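PDB 1IYZ: quinone oxidoreductase from Thermus thermophilus, which binds NADPH and probably uses it as the electron donor to reduce quinones. Local coordinates for residues K128-A133 with R152-A157; G188-V193 with L205-H210; G36-D41 with P59-V64. All blocks are in the same frame, centred on the assembly; numbering follows the deposited sequence.

Contact 1 of 3, residues K128-A133 with R152-A157; sequences KVLVQA and RVLAAA. With NDP (NADPH dihydro-nicotinamide-adenine-dinucleotide phosphate), chain B.
V129 and V131 hold strand 152-157 through four backbone hydrogen bonds. V129 N gives to R152 O at 2.7 Å, and L154 N gives to V129 O. V131 N gives to L154 O, and A156 N to V131 O at 2.9 Å. Each valine bonds the residues before and after its opposite number, as in a parallel sheet.

Apolar contacts sit on both faces. V129 lies beside V153, with CG1 of V129 3.9 Å from CG2 of V153. Helix 137-148 covers these two valines and V131, which completes the beta-alpha-beta unit of the Rossmann fold. On the other face CD2 of L130 rests on CB of A156 at 3.9 Å. CG of L130 stands anti to the backbone N (chi1 -172°), which carries the branch toward A156.

Charged side chains line the start of the strands. CG of K128 lies 3.4 Å from NH1 of R152, a methylene set against the guanidinium. The charges are led elsewhere, K128 NZ to the carbonyls of G189 and W187, R152 NE to E172.

At the far end CB of A133 meets the adenosine ribose of NADPH, 3.4 Å from O4B. CB of A157 approaches phosphate oxygen O1X at 3.3 Å.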
loop_
_atom_site.group_PDB
_atom_site.type_symbol
_atom_site.label_atom_id
_atom_site.label_comp_id
_atom_site.label_asym_id
_atom_site.label_seq_id
_atom_site.Cartn_x
_atom_site.Cartn_y
_atom_site.Cartn_z
ATOM N N LYS A 128 -1.929 21.540 1.938
ATOM C CA LYS A 128 -1.092 20.486 2.479
ATOM C C LYS A 128 -1.667 19.948 3.783
ATOM O O LYS A 128 -1.926 20.714 4.708
ATOM C CB LYS A 128 0.308 21.046 2.723
ATOM C CG LYS A 128 1.004 21.503 1.455
ATOM C CD LYS A 128 2.184 22.409 1.751
ATOM C CE LYS A 128 1.719 23.770 2.233
ATOM N NZ LYS A 128 2.852 24.671 2.604
ATOM N N VAL A 129 -1.875 18.638 3.862
ATOM C CA VAL A 129 -2.407 18.062 5.089
ATOM C C VAL A 129 -1.577 16.902 5.625
ATOM O O VAL A 129 -1.187 15.995 4.891
ATOM C CB VAL A 129 -3.870 17.593 4.922
ATOM C CG1 VAL A 129 -3.964 16.504 3.881
ATOM C CG2 VAL A 129 -4.400 17.095 6.256
ATOM N N LEU A 130 -1.309 16.953 6.923
ATOM C CA LEU A 130 -0.537 15.921 7.598
ATOM C C LEU A 130 -1.504 14.906 8.213
ATOM O O LEU A 130 -2.289 15.259 9.095
ATOM C CB LEU A 130 0.309 16.543 8.716
ATOM C CG LEU A 130 1.367 15.726 9.481
ATOM C CD1 LEU A 130 1.435 16.267 10.897
ATOM C CD2 LEU A 130 1.044 14.252 9.537
ATOM N N VAL A 131 -1.448 13.660 7.744
ATOM C CA VAL A 131 -2.297 12.604 8.288
ATOM C C VAL A 131 -1.437 11.680 9.150
ATOM O O VAL A 131 -0.533 11.009 8.638
ATOM C CB VAL A 131 -2.956 11.764 7.169
ATOM C CG1 VAL A 131 -3.586 10.493 7.763
ATOM C CG2 VAL A 131 -4.014 12.590 6.453
ATOM N N GLN A 132 -1.706 11.653 10.455
ATOM C CA GLN A 132 -0.943 10.799 11.366
ATOM C C GLN A 132 -1.577 9.412 11.388
ATOM O O GLN A 132 -2.694 9.236 10.880
ATOM C CB GLN A 132 -0.947 11.372 12.778
ATOM C CG GLN A 132 -0.487 12.813 12.889
ATOM C CD GLN A 132 -0.582 13.308 14.319
ATOM O OE1 GLN A 132 -1.589 13.080 14.994
ATOM N NE2 GLN A 132 0.459 13.982 14.790
ATOM N N ALA A 133 -0.877 8.436 11.972
ATOM C CA ALA A 133 -1.381 7.062 12.024
ATOM C C ALA A 133 -1.934 6.720 10.642
ATOM O O ALA A 133 -2.956 6.048 10.512
ATOM C CB ALA A 133 -2.472 6.945 13.070
ATOM N N ARG A 152 -2.612 17.926 -0.819
ATOM C CA ARG A 152 -1.310 17.275 -0.843
ATOM C C ARG A 152 -1.220 16.619 0.530
ATOM O O ARG A 152 -1.369 17.289 1.554
ATOM C CB ARG A 152 -0.178 18.300 -0.994
ATOM C CG ARG A 152 -0.491 19.492 -1.891
ATOM C CD ARG A 152 0.500 19.609 -3.027
ATOM N NE ARG A 152 1.884 19.398 -2.607
ATOM C CZ ARG A 152 2.642 20.306 -2.007
ATOM N NH1 ARG A 152 2.150 21.511 -1.751
ATOM N NH2 ARG A 152 3.890 20.004 -1.664
ATOM N N VAL A 153 -0.975 15.313 0.545
ATOM C CA VAL A 153 -0.905 14.550 1.788
ATOM C C VAL A 153 0.484 14.132 2.269
ATOM O O VAL A 153 1.214 13.431 1.568
ATOM C CB VAL A 153 -1.747 13.268 1.679
ATOM C CG1 VAL A 153 -1.662 12.476 2.981
ATOM C CG2 VAL A 153 -3.179 13.619 1.330
ATOM N N LEU A 154 0.833 14.569 3.476
ATOM C CA LEU A 154 2.097 14.201 4.106
ATOM C C LEU A 154 1.652 13.147 5.127
ATOM O O LEU A 154 0.939 13.466 6.087
ATOM C CB LEU A 154 2.710 15.391 4.845
ATOM C CG LEU A 154 4.204 15.359 5.193
ATOM C CD1 LEU A 154 4.462 16.300 6.356
ATOM C CD2 LEU A 154 4.650 13.968 5.566
ATOM N N ALA A 155 2.052 11.897 4.912
ATOM C CA ALA A 155 1.655 10.814 5.809
ATOM C C ALA A 155 2.678 10.508 6.885
ATOM O O ALA A 155 3.875 10.537 6.635
ATOM C CB ALA A 155 1.361 9.546 5.005
ATOM N N ALA A 156 2.191 10.214 8.086
ATOM C CA ALA A 156 3.064 9.877 9.204
ATOM C C ALA A 156 2.560 8.651 9.970
ATOM O O ALA A 156 1.349 8.465 10.165
ATOM C CB ALA A 156 3.197 11.066 10.146
ATOM N N ALA A 157 3.508 7.819 10.392
ATOM C CA ALA A 157 3.214 6.606 11.144
ATOM C C ALA A 157 4.330 6.384 12.163
ATOM O O ALA A 157 5.363 7.060 12.117
ATOM C CB ALA A 157 3.115 5.413 10.197
HETATM P PA NDP B . -6.498 2.841 13.257
HETATM O O1A NDP B . -6.589 1.746 12.633
HETATM O O2A NDP B . -5.903 4.200 12.811
HETATM O O5B NDP B . -5.491 2.618 14.701
HETATM C C5B NDP B . -4.929 3.599 15.534
HETATM C C4B NDP B . -3.546 3.908 15.046
HETATM O O4B NDP B . -3.227 5.076 15.792
HETATM C C3B NDP B . -2.437 2.901 15.378
HETATM O O3B NDP B . -2.405 1.861 14.366
HETATM C C2B NDP B . -1.222 3.799 15.560
HETATM O O2B NDP B . -0.548 3.888 14.312
HETATM C C1B NDP B . -1.830 5.193 16.025
HETATM N N9A NDP B . -1.354 5.362 17.406
HETATM C C8A NDP B . -0.507 6.282 17.870
HETATM N N7A NDP B . -0.285 6.078 19.174
HETATM C C5A NDP B . -1.011 5.024 19.475
HETATM C C6A NDP B . -1.068 4.424 20.726
HETATM N N6A NDP B . -0.386 4.868 21.775
HETATM N N1A NDP B . -1.852 3.348 20.814
HETATM C C2A NDP B . -2.558 2.856 19.758
HETATM N N3A NDP B . -2.491 3.439 18.559
HETATM C C4A NDP B . -1.698 4.540 18.402
HETATM O O3 NDP B . -7.614 3.533 14.112
HETATM P PN NDP B . -9.103 3.326 14.597
HETATM O O1N NDP B . -10.155 3.914 13.790
HETATM O O2N NDP B . -9.216 2.961 16.050
HETATM O O5D NDP B . -8.807 4.831 15.182
HETATM C C5D NDP B . -7.766 5.211 16.160
HETATM C C4D NDP B . -7.844 6.749 16.446
HETATM O O4D NDP B . -8.860 7.360 15.623
HETATM C C3D NDP B . -8.288 6.996 17.888
HETATM O O3D NDP B . -7.504 8.053 18.433
HETATM C C2D NDP B . -9.761 7.291 17.751
HETATM O O2D NDP B . -10.297 7.894 18.918
HETATM C C1D NDP B . -9.668 8.202 16.475
HETATM N N1N NDP B . -11.033 8.445 15.907
HETATM C C2N NDP B . -11.715 9.548 16.477
HETATM C C3N NDP B . -13.046 9.844 15.971
HETATM C C7N NDP B . -13.801 11.001 16.527
HETATM O O7N NDP B . -15.054 11.085 16.526
HETATM N N7N NDP B . -13.126 12.054 17.062
HETATM C C4N NDP B . -13.572 9.021 14.956
HETATM C C5N NDP B . -12.890 7.956 14.420
HETATM C C6N NDP B . -11.616 7.662 14.891
HETATM P P2B NDP B . 1.092 4.166 14.239
HETATM O O1X NDP B . 1.352 4.456 12.813
HETATM O O2X NDP B . 1.338 5.318 15.116
HETATM O O3X NDP B . 1.673 2.907 14.746
#

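Contact 2 of 3, residues G188-V193 with L205-H210; sequences GGLDLV and LGLLAH
L207 O accepts the backbone N-H of L190 at 2.7 Å, the shortest hydrogen bond between 188-193 and 205-210. The donor lies in the carbonyl plane. G189 CA adds a longer C-H contact to the same oxygen. One residue on, the roles reverse, and A209 N gives to L190 O at 2.9 Å. This bond is straight at the hydrogen (171°), but the donor stands above the carbonyl plane. The two bonds make L190 and L208 a parallel bridge.

The bridge belongs to strand 190-195. Helix 180-187 ends just before it in a Schellman motif at G188. On the other side a type I turn, L205 to L208, leads from helix 201-205 into the short strand 208-209. The contact therefore ties together two chain corners at the end of the Rossmann sheet away from NADPH.

Apolar branches surround the bonds. L190 and L207 run side by side, with CD1 of L190 3.9 Å from CB of L207. Both also lean on L130 of strand 128-131. With CG anti to its carbonyl carbon (chi1 -75°), the L208 side chain turns back to cross that of V193 obliquely, CD2 of L208 3.8 Å from CG2 of V193.

A water bridges the outer side. It donates to D191 OD1 at 2.7 Å and to H210 O at 2.9 Å. The other carboxylate oxygen, D191 OD2, takes the backbone N-H of K128.

G189 has positive phi, and a side chain there would run into CB of A209. The bridge residue L190 has both its N-H and its C=O engaged. The pairing is thus fixed by the backbone, while the leucine branches pack on the side of L130 and V193, and D191 and the water link the more open side.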
loop_
_atom_site.group_PDB
_atom_site.type_symbol
_atom_site.label_atom_id
_atom_site.label_comp_id
_atom_site.label_asym_id
_atom_site.label_seq_id
_atom_site.Cartn_x
_atom_site.Cartn_y
_atom_site.Cartn_z
ATOM N N GLY A 188 7.160 23.710 3.762
ATOM C CA GLY A 188 6.862 25.112 3.995
ATOM C C GLY A 188 5.712 25.287 4.963
ATOM O O GLY A 188 5.003 26.289 4.928
ATOM N N GLY A 189 5.527 24.303 5.834
ATOM C CA GLY A 189 4.449 24.375 6.799
ATOM C C GLY A 189 3.206 23.653 6.323
ATOM O O GLY A 189 2.978 23.488 5.123
ATOM N N LEU A 190 2.387 23.227 7.270
ATOM C CA LEU A 190 1.175 22.510 6.938
ATOM C C LEU A 190 -0.066 23.373 7.075
ATOM O O LEU A 190 -0.178 24.176 8.002
ATOM C CB LEU A 190 1.071 21.280 7.832
ATOM C CG LEU A 190 2.179 20.278 7.516
ATOM C CD1 LEU A 190 2.427 19.370 8.697
ATOM C CD2 LEU A 190 1.784 19.485 6.284
ATOM N N ASP A 191 -0.994 23.220 6.139
ATOM C CA ASP A 191 -2.232 23.981 6.183
ATOM C C ASP A 191 -3.218 23.262 7.093
ATOM O O ASP A 191 -4.064 23.894 7.728
ATOM C CB ASP A 191 -2.833 24.118 4.780
ATOM C CG ASP A 191 -1.930 24.887 3.829
ATOM O OD1 ASP A 191 -1.606 26.058 4.129
ATOM O OD2 ASP A 191 -1.545 24.323 2.779
ATOM N N LEU A 192 -3.085 21.938 7.166
ATOM C CA LEU A 192 -3.970 21.102 7.972
ATOM C C LEU A 192 -3.280 19.950 8.691
ATOM O O LEU A 192 -2.327 19.354 8.185
ATOM C CB LEU A 192 -5.071 20.514 7.088
ATOM C CG LEU A 192 -6.112 21.502 6.576
ATOM C CD1 LEU A 192 -6.712 21.008 5.268
ATOM C CD2 LEU A 192 -7.173 21.694 7.649
ATOM N N VAL A 193 -3.779 19.630 9.875
ATOM C CA VAL A 193 -3.235 18.523 10.634
ATOM C C VAL A 193 -4.350 17.747 11.307
ATOM O O VAL A 193 -5.133 18.308 12.074
ATOM C CB VAL A 193 -2.247 18.996 11.716
ATOM C CG1 VAL A 193 -1.933 17.852 12.657
ATOM C CG2 VAL A 193 -0.973 19.497 11.069
ATOM N N LEU A 205 1.235 22.222 16.358
ATOM C CA LEU A 205 0.920 23.601 15.996
ATOM C C LEU A 205 2.144 24.316 15.420
ATOM O O LEU A 205 2.016 25.268 14.651
ATOM C CB LEU A 205 0.401 24.363 17.215
ATOM C CG LEU A 205 -0.908 23.837 17.800
ATOM C CD1 LEU A 205 -1.253 24.627 19.044
ATOM C CD2 LEU A 205 -2.020 23.939 16.764
ATOM N N GLY A 206 3.328 23.849 15.800
ATOM C CA GLY A 206 4.553 24.445 15.306
ATOM C C GLY A 206 4.811 24.078 13.859
ATOM O O GLY A 206 5.663 24.678 13.207
ATOM N N LEU A 207 4.073 23.096 13.351
ATOM C CA LEU A 207 4.227 22.649 11.969
ATOM C C LEU A 207 3.262 23.389 11.063
ATOM O O LEU A 207 3.340 23.297 9.838
ATOM C CB LEU A 207 3.936 21.151 11.848
ATOM C CG LEU A 207 4.700 20.156 12.719
ATOM C CD1 LEU A 207 4.136 18.767 12.481
ATOM C CD2 LEU A 207 6.181 20.201 12.397
ATOM N N LEU A 208 2.338 24.118 11.666
ATOM C CA LEU A 208 1.357 24.838 10.886
ATOM C C LEU A 208 1.847 26.126 10.244
ATOM O O LEU A 208 2.587 26.908 10.848
ATOM C CB LEU A 208 0.129 25.143 11.744
ATOM C CG LEU A 208 -0.825 23.989 12.039
ATOM C CD1 LEU A 208 -2.045 24.533 12.774
ATOM C CD2 LEU A 208 -1.248 23.313 10.736
ATOM N N ALA A 209 1.419 26.329 9.003
ATOM C CA ALA A 209 1.741 27.534 8.253
ATOM C C ALA A 209 0.668 28.552 8.643
ATOM O O ALA A 209 -0.252 28.234 9.398
ATOM C CB ALA A 209 1.678 27.252 6.758
ATOM N N HIS A 210 0.782 29.770 8.132
ATOM C CA HIS A 210 -0.194 30.811 8.439
ATOM C C HIS A 210 -1.619 30.356 8.094
ATOM O O HIS A 210 -1.866 29.778 7.034
ATOM C CB HIS A 210 0.152 32.099 7.673
HETATM O O HOH W 1 -3.184 27.430 5.850
#

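Contact 3 of 3, residues G36-D41 with P59-V64. With NDP (NADPH dihydro-nicotinamide-adenine-dinucleotide phosphate), chain B.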
loop_
_atom_site.group_PDB
_atom_site.type_symbol
_atom_site.label_atom_id
_atom_site.label_comp_id
_atom_site.label_asym_id
_atom_site.label_seq_id
_atom_site.Cartn_x
_atom_site.Cartn_y
_atom_site.Cartn_z
ATOM N N GLY A 36 -17.081 -3.726 11.919
ATOM C CA GLY A 36 -15.777 -3.096 11.909
ATOM C C GLY A 36 -15.515 -2.586 13.310
ATOM O O GLY A 36 -16.401 -1.987 13.913
ATOM N N LEU A 37 -14.325 -2.833 13.848
ATOM C CA LEU A 37 -14.012 -2.355 15.190
ATOM C C LEU A 37 -13.333 -0.988 15.142
ATOM O O LEU A 37 -12.577 -0.688 14.222
ATOM C CB LEU A 37 -13.121 -3.355 15.932
ATOM C CG LEU A 37 -13.690 -4.758 16.156
ATOM C CD1 LEU A 37 -12.771 -5.513 17.099
ATOM C CD2 LEU A 37 -15.091 -4.681 16.752
ATOM N N ASN A 38 -13.615 -0.169 16.145
ATOM C CA ASN A 38 -13.067 1.176 16.234
ATOM C C ASN A 38 -12.376 1.370 17.564
ATOM O O ASN A 38 -12.623 0.624 18.509
ATOM C CB ASN A 38 -14.198 2.197 16.116
ATOM C CG ASN A 38 -14.917 2.119 14.786
ATOM O OD1 ASN A 38 -14.363 2.489 13.742
ATOM N ND2 ASN A 38 -16.156 1.631 14.811
ATOM N N PHE A 39 -11.523 2.381 17.647
ATOM C CA PHE A 39 -10.819 2.660 18.891
ATOM C C PHE A 39 -11.846 3.086 19.923
ATOM O O PHE A 39 -11.668 2.886 21.119
ATOM C CB PHE A 39 -9.802 3.770 18.687
ATOM C CG PHE A 39 -8.675 3.735 19.660
ATOM C CD1 PHE A 39 -8.711 4.506 20.819
ATOM C CD2 PHE A 39 -7.589 2.892 19.443
ATOM C CE1 PHE A 39 -7.683 4.437 21.751
ATOM C CE2 PHE A 39 -6.555 2.814 20.366
ATOM C CZ PHE A 39 -6.601 3.589 21.527
ATOM N N ALA A 40 -12.936 3.667 19.442
ATOM C CA ALA A 40 -14.011 4.114 20.315
ATOM C C ALA A 40 -14.604 2.931 21.079
ATOM O O ALA A 40 -15.002 3.077 22.232
ATOM C CB ALA A 40 -15.104 4.811 19.489
ATOM N N ASP A 41 -14.664 1.767 20.430
ATOM C CA ASP A 41 -15.212 0.562 21.051
ATOM C C ASP A 41 -14.336 0.185 22.236
ATOM O O ASP A 41 -14.819 -0.236 23.293
ATOM C CB ASP A 41 -15.257 -0.596 20.037
ATOM C CG ASP A 41 -16.268 -0.355 18.903
ATOM O OD1 ASP A 41 -17.464 -0.085 19.203
ATOM O OD2 ASP A 41 -15.865 -0.444 17.716
ATOM N N PRO A 59 -21.024 -4.742 22.315
ATOM C CA PRO A 59 -20.050 -3.889 21.629
ATOM C C PRO A 59 -20.314 -3.947 20.129
ATOM O O PRO A 59 -21.033 -4.833 19.655
ATOM C CB PRO A 59 -18.714 -4.532 21.989
ATOM C CG PRO A 59 -18.992 -5.186 23.303
ATOM C CD PRO A 59 -20.340 -5.800 23.074
ATOM N N GLY A 60 -19.732 -3.013 19.385
ATOM C CA GLY A 60 -19.938 -2.996 17.947
ATOM C C GLY A 60 -20.914 -1.914 17.535
ATOM O O GLY A 60 -22.094 -1.955 17.891
ATOM N N MET A 61 -20.419 -0.944 16.773
ATOM C CA MET A 61 -21.239 0.177 16.327
ATOM C C MET A 61 -21.283 0.294 14.810
ATOM O O MET A 61 -22.114 1.013 14.264
ATOM C CB MET A 61 -20.689 1.473 16.912
ATOM C CG MET A 61 -20.493 1.424 18.409
ATOM S SD MET A 61 -19.643 2.884 19.049
ATOM C CE MET A 61 -18.040 2.752 18.194
ATOM N N GLU A 62 -20.387 -0.425 14.142
ATOM C CA GLU A 62 -20.284 -0.399 12.688
ATOM C C GLU A 62 -20.627 -1.780 12.095
ATOM O O GLU A 62 -19.783 -2.679 12.041
ATOM C CB GLU A 62 -18.858 0.039 12.326
ATOM C CG GLU A 62 -18.565 0.303 10.855
ATOM C CD GLU A 62 -17.294 1.138 10.670
ATOM O OE1 GLU A 62 -16.376 1.025 11.519
ATOM O OE2 GLU A 62 -17.208 1.904 9.680
ATOM N N VAL A 63 -21.875 -1.942 11.660
ATOM C CA VAL A 63 -22.319 -3.213 11.095
ATOM C C VAL A 63 -22.592 -3.213 9.608
ATOM O O VAL A 63 -22.820 -2.179 8.997
ATOM C CB VAL A 63 -23.612 -3.750 11.770
ATOM C CG1 VAL A 63 -23.296 -4.337 13.120
ATOM C CG2 VAL A 63 -24.628 -2.639 11.900
ATOM N N VAL A 64 -22.572 -4.418 9.054
ATOM C CA VAL A 64 -22.833 -4.678 7.653
ATOM C C VAL A 64 -23.629 -5.985 7.644
ATOM O O VAL A 64 -23.181 -7.006 8.175
ATOM C CB VAL A 64 -21.525 -4.862 6.864
ATOM C CG1 VAL A 64 -21.835 -5.203 5.427
ATOM C CG2 VAL A 64 -20.690 -3.598 6.940
HETATM P PA NDP B . -6.498 2.841 13.257
HETATM O O1A NDP B . -6.589 1.746 12.633
HETATM O O2A NDP B . -5.903 4.200 12.811
HETATM O O5B NDP B . -5.491 2.618 14.701
HETATM C C5B NDP B . -4.929 3.599 15.534
HETATM C C4B NDP B . -3.546 3.908 15.046
HETATM O O4B NDP B . -3.227 5.076 15.792
HETATM C C3B NDP B . -2.437 2.901 15.378
HETATM O O3B NDP B . -2.405 1.861 14.366
HETATM C C2B NDP B . -1.222 3.799 15.560
HETATM O O2B NDP B . -0.548 3.888 14.312
HETATM C C1B NDP B . -1.830 5.193 16.025
HETATM N N9A NDP B . -1.354 5.362 17.406
HETATM C C8A NDP B . -0.507 6.282 17.870
HETATM N N7A NDP B . -0.285 6.078 19.174
HETATM C C5A NDP B . -1.011 5.024 19.475
HETATM C C6A NDP B . -1.068 4.424 20.726
HETATM N N6A NDP B . -0.386 4.868 21.775
HETATM N N1A NDP B . -1.852 3.348 20.814
HETATM C C2A NDP B . -2.558 2.856 19.758
HETATM N N3A NDP B . -2.491 3.439 18.559
HETATM C C4A NDP B . -1.698 4.540 18.402
HETATM O O3 NDP B . -7.614 3.533 14.112
HETATM P PN NDP B . -9.103 3.326 14.597
HETATM O O1N NDP B . -10.155 3.914 13.790
HETATM O O2N NDP B . -9.216 2.961 16.050
HETATM O O5D NDP B . -8.807 4.831 15.182
HETATM C C5D NDP B . -7.766 5.211 16.160
HETATM C C4D NDP B . -7.844 6.749 16.446
HETATM O O4D NDP B . -8.860 7.360 15.623
HETATM C C3D NDP B . -8.288 6.996 17.888
HETATM O O3D NDP B . -7.504 8.053 18.433
HETATM C C2D NDP B . -9.761 7.291 17.751
HETATM O O2D NDP B . -10.297 7.894 18.918
HETATM C C1D NDP B . -9.668 8.202 16.475
HETATM N N1N NDP B . -11.033 8.445 15.907
HETATM C C2N NDP B . -11.715 9.548 16.477
HETATM C C3N NDP B . -13.046 9.844 15.971
HETATM C C7N NDP B . -13.801 11.001 16.527
HETATM O O7N NDP B . -15.054 11.085 16.526
HETATM N N7N NDP B . -13.126 12.054 17.062
HETATM C C4N NDP B . -13.572 9.021 14.956
HETATM C C5N NDP B . -12.890 7.956 14.420
HETATM C C6N NDP B . -11.616 7.662 14.891
HETATM P P2B NDP B . 1.092 4.166 14.239
HETATM O O1X NDP B . 1.352 4.456 12.813
HETATM O O2X NDP B . 1.338 5.318 15.116
HETATM O O3X NDP B . 1.673 2.907 14.746
HETATM O O HOH W 2 -17.810 -0.859 15.926
#
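G36 N gives a hydrogen bond to E62 O at 2.9 Å, with the donor in the carbonyl plane. This joins the end of strand 27-36 to strand 62-67 in the GroES-like domain of the medium-chain dehydrogenase family. G36 O turns to a water, which donates to it. The L37 side chain packs instead on helix 282-290.

N38 comes next, at the N-cap of helix 39-46. Its side chain crosses that of E62 at about a right angle, the amide and carboxylate planes 26° apart. ND2 makes only a weak bond to E62 OE1 at 3.4 Å. The firmer link is K297, whose NZ bridges N38 OD1 and E62 OE1. That lysine probably offsets the charge of E62, and E62 OE2 accepts the backbone N-H of V109.

F39 starts the helix and turns to NADPH. With CG anti to the backbone N (chi1 -155°), the ring lies obliquely by the nicotinamide-side ribose, CG of F39 3.7 Å from C3D. CE2 of F39 reaches toward adenine C2A at 4.0 Å. With an alanine here the ring contacts are gone, which would probably leave the ribose less firmly placed and H42 without its edge-to-face partner.

A40 puts CB 3.8 Å from CE of M61. The M61 chain bends at chi3 (-62°), which lays its methyl group over this helix turn.

D41 looks back at the start of the helix. N38 N bonds D41 OD2 from the anti side at 2.8 Å, which is one half of a capping box. The N38 side chain does not supply the other half. The same OD2 receives the water bound by G36 O, at 2.7 Å, and M61 N donates to that water at 2.7 Å.

Contacts 1 and 2 belong to one sheet, since strand 128-131 of contact 1 neighbours strand 190-195 of contact 2. Contact 1 is buried and rests on regular strand pairing. Contact 2 is partly buried, at the end of that sheet away from NADPH, and pairs only one residue on each side. Contact 3 lies in the GroES-like domain and is buried too, but it depends on polar side chains, a lysine salt bridge and a shared water. Contacts 1 and 3 do not touch, yet both meet NADPH. Contact 1 does so at the adenosine ribose and its 2'-phosphate, contact 3 through F39, mainly at the nicotinamide-side ribose but also near the adenine. Contact 2 stays remote.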